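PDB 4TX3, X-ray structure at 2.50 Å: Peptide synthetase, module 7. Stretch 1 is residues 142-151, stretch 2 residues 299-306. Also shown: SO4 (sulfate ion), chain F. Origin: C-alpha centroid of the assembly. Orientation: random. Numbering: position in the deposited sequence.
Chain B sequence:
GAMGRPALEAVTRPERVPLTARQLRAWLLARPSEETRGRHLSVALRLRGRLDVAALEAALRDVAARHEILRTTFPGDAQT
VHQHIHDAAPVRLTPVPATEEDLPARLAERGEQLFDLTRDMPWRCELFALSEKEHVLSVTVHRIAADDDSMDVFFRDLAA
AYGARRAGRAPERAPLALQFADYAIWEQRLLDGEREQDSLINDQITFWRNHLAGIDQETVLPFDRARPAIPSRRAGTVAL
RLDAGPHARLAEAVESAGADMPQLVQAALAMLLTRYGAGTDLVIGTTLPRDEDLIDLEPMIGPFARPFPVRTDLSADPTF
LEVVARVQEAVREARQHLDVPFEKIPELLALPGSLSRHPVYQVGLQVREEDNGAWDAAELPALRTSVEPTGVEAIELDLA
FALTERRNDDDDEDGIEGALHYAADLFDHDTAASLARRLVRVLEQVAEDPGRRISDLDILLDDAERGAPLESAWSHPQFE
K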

# COMPACT_ATOMS: atom_id res chain seq x y z
N HIS B 142 -10.21 -13.45 16.90
CA HIS B 142 -10.43 -12.75 18.15
C HIS B 142 -9.54 -11.50 18.27
O HIS B 142 -8.37 -11.52 17.87
N ARG B 143 -10.10 -10.44 18.83
CA ARG B 143 -9.39 -9.16 18.96
C ARG B 143 -8.14 -9.18 19.83
O ARG B 143 -7.35 -8.22 19.80
N ILE B 144 -7.93 -10.27 20.58
CA ILE B 144 -6.67 -10.44 21.30
C ILE B 144 -5.52 -10.68 20.31
O ILE B 144 -4.33 -10.54 20.67
N ALA B 145 -5.86 -11.00 19.07
CA ALA B 145 -4.86 -11.43 18.10
C ALA B 145 -4.76 -10.52 16.88
O ALA B 145 -3.78 -10.58 16.14
N ALA B 146 -5.77 -9.68 16.66
CA ALA B 146 -5.80 -8.88 15.44
C ALA B 146 -6.54 -7.56 15.59
O ALA B 146 -7.61 -7.50 16.19
N ASP B 147 -5.94 -6.51 15.03
CA ASP B 147 -6.66 -5.28 14.72
C ASP B 147 -7.19 -5.37 13.29
O ASP B 147 -6.99 -6.38 12.60
N ASP B 148 -7.84 -4.31 12.82
CA ASP B 148 -8.47 -4.34 11.49
C ASP B 148 -7.47 -4.36 10.33
O ASP B 148 -7.67 -5.08 9.36
N ASP B 149 -6.40 -3.57 10.42
CA ASP B 149 -5.30 -3.67 9.44
C ASP B 149 -4.82 -5.11 9.28
O ASP B 149 -4.50 -5.56 8.17
N SER B 150 -4.77 -5.84 10.40
CA SER B 150 -4.22 -7.20 10.42
C SER B 150 -4.99 -8.16 9.51
O SER B 150 -4.42 -9.13 9.01
N MET B 151 -6.27 -7.89 9.29
CA MET B 151 -7.05 -8.76 8.44
C MET B 151 -6.64 -8.64 6.99
O MET B 151 -6.69 -9.64 6.27
N PRO B 299 4.28 -5.55 8.07
CA PRO B 299 3.81 -6.84 7.55
C PRO B 299 3.24 -7.82 8.60
O PRO B 299 3.03 -9.00 8.29
N MET B 300 2.98 -7.35 9.82
CA MET B 300 2.59 -8.24 10.91
C MET B 300 1.09 -8.26 11.20
O MET B 300 0.39 -7.28 10.96
N ILE B 301 0.64 -9.39 11.75
CA ILE B 301 -0.68 -9.51 12.36
C ILE B 301 -0.55 -9.33 13.88
O ILE B 301 0.39 -9.84 14.49
N GLY B 302 -1.47 -8.59 14.49
CA GLY B 302 -1.43 -8.34 15.92
C GLY B 302 -2.43 -7.28 16.34
O GLY B 302 -2.92 -6.51 15.51
N PRO B 303 -2.75 -7.24 17.63
CA PRO B 303 -3.63 -6.19 18.16
C PRO B 303 -2.86 -4.87 18.32
O PRO B 303 -2.67 -4.39 19.45
N PHE B 304 -2.44 -4.30 17.19
CA PHE B 304 -1.61 -3.11 17.18
C PHE B 304 -2.38 -1.80 17.26
O PHE B 304 -1.79 -0.76 17.56
N ALA B 305 -3.67 -1.80 16.95
CA ALA B 305 -4.37 -0.53 16.89
C ALA B 305 -4.55 -0.00 18.31
O ALA B 305 -4.83 -0.77 19.22
N ARG B 306 -4.38 1.31 18.49
CA ARG B 306 -4.29 1.89 19.84
C ARG B 306 -5.32 2.98 20.11
O ARG B 306 -5.35 4.00 19.39

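Two hydrogen bonds, both centred on Gly 302, join the stretches. Its amide N donates to Ser 150 OG (3.0 Å), and its carbonyl O accepts from Asp 147 N (3.1 Å). Ser 150 OG, chi1 m, also donates to Asp 147 OD1 at 2.5 Å. The same carboxylate oxygen takes Ser 150 N (2.9 Å), so Asp 147, chi1 p, caps the helix. The CA-to-CB bonds of Asp 147 and Ser 150 point toward the second stretch. Asp 147 OD2 approaches Ala 305 N to 3.1 Å, but at an angle too poor for a hydrogen bond, and lies 3.4 Å from Phe 304 CB; the CB atoms of Asp 147 and Ala 305 pack at 3.6 Å.

Around these bonds, carbonyls of the first stretch meet Pro 303 and Gly 302. Pro 303 sets its CG 3.3 Å from Ile 144 O and its CB 3.6 Å from Arg 143 O. Ala 145 O receives a CA-H...O contact from Gly 302 CA (3.3 Å). Ile 301, in the m,t rotamer, brings CG2 to 4.0 Å from Ser 150 CB and 4.4 Å from Ala 146 CB.

Farther out, Arg 143 NH2 forms a salt bridge with Asp 148 OD2 (2.8 Å). His 142, chi1 t, accepts Ile 144 N at ND1 (3.0 Å) and donates from NE2 to sulfate O1 (2.9 Å).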

# COMPACT_ATOMS: atom_id res chain seq x y z
CB HIS B 142 -10.18 -13.68 19.34
CG HIS B 142 -10.73 -13.15 20.62
ND1 HIS B 142 -10.11 -12.15 21.34
CD2 HIS B 142 -11.88 -13.44 21.28
CE1 HIS B 142 -10.84 -11.87 22.41
NE2 HIS B 142 -11.92 -12.63 22.39
CB ARG B 143 -10.33 -8.08 19.49
CG ARG B 143 -11.28 -7.60 18.43
CD ARG B 143 -11.80 -6.24 18.74
NE ARG B 143 -11.32 -5.25 17.77
CZ ARG B 143 -11.95 -4.97 16.64
NH1 ARG B 143 -13.08 -5.62 16.34
NH2 ARG B 143 -11.46 -4.06 15.81
CB ILE B 144 -6.75 -11.61 22.32
CG1 ILE B 144 -5.68 -11.44 23.42
CG2 ILE B 144 -6.65 -12.98 21.63
CD1 ILE B 144 -5.73 -12.53 24.50
CB ALA B 145 -5.15 -12.85 17.65
CB ALA B 146 -6.42 -9.69 14.31
CB ASP B 147 -5.76 -4.04 14.90
CG ASP B 147 -4.51 -4.05 14.00
OD1 ASP B 147 -4.39 -4.90 13.09
OD2 ASP B 147 -3.63 -3.19 14.20
CB ASP B 148 -9.44 -3.17 11.33
CG ASP B 148 -10.67 -3.31 12.20
OD1 ASP B 148 -11.69 -3.85 11.70
OD2 ASP B 148 -10.63 -2.91 13.39
CB ASP B 149 -4.12 -2.78 9.85
CG ASP B 149 -4.41 -1.29 9.71
OD1 ASP B 149 -5.40 -0.92 9.03
OD2 ASP B 149 -3.64 -0.48 10.27
CB SER B 150 -4.21 -7.76 11.84
OG SER B 150 -3.24 -7.11 12.62
CB MET B 151 -8.55 -8.49 8.59
CG MET B 151 -9.35 -9.79 8.82
SD MET B 151 -9.09 -10.43 10.50
CE MET B 151 -9.06 -8.85 11.29
CB PRO B 299 5.08 -7.41 6.93
CG PRO B 299 6.18 -6.87 7.77
CD PRO B 299 5.75 -5.52 8.22
CB MET B 300 3.29 -7.84 12.20
CG MET B 300 4.79 -7.80 12.13
SD MET B 300 5.58 -7.45 13.72
CE MET B 300 5.05 -8.83 14.71
CB ILE B 301 -1.32 -10.89 12.03
CG1 ILE B 301 -1.67 -10.96 10.53
CG2 ILE B 301 -2.51 -11.19 12.94
CD1 ILE B 301 -2.12 -12.31 10.05
CB PRO B 303 -4.05 -6.74 19.50
CG PRO B 303 -2.90 -7.61 19.93
CD PRO B 303 -2.40 -8.23 18.65
CB PHE B 304 -0.75 -3.07 15.92
CG PHE B 304 0.31 -4.12 15.88
CD1 PHE B 304 1.38 -4.07 16.77
CD2 PHE B 304 0.24 -5.14 14.94
CE1 PHE B 304 2.36 -5.03 16.74
CE2 PHE B 304 1.23 -6.13 14.90
CZ PHE B 304 2.29 -6.07 15.80
CB ALA B 305 -5.71 -0.66 16.14
CB ARG B 306 -2.91 2.48 20.04
CG ARG B 306 -2.39 2.99 18.74
CD ARG B 306 -0.92 3.09 18.70
NE ARG B 306 -0.55 3.71 17.45
CZ ARG B 306 0.35 4.67 17.35
NH1 ARG B 306 0.96 5.11 18.45
NH2 ARG B 306 0.62 5.20 16.16
S SO4 F . -14.87 -12.28 24.50
O1 SO4 F . -13.53 -12.80 24.80
O2 SO4 F . -15.74 -13.40 24.15
O3 SO4 F . -15.42 -11.61 25.69
O4 SO4 F . -14.77 -11.33 23.39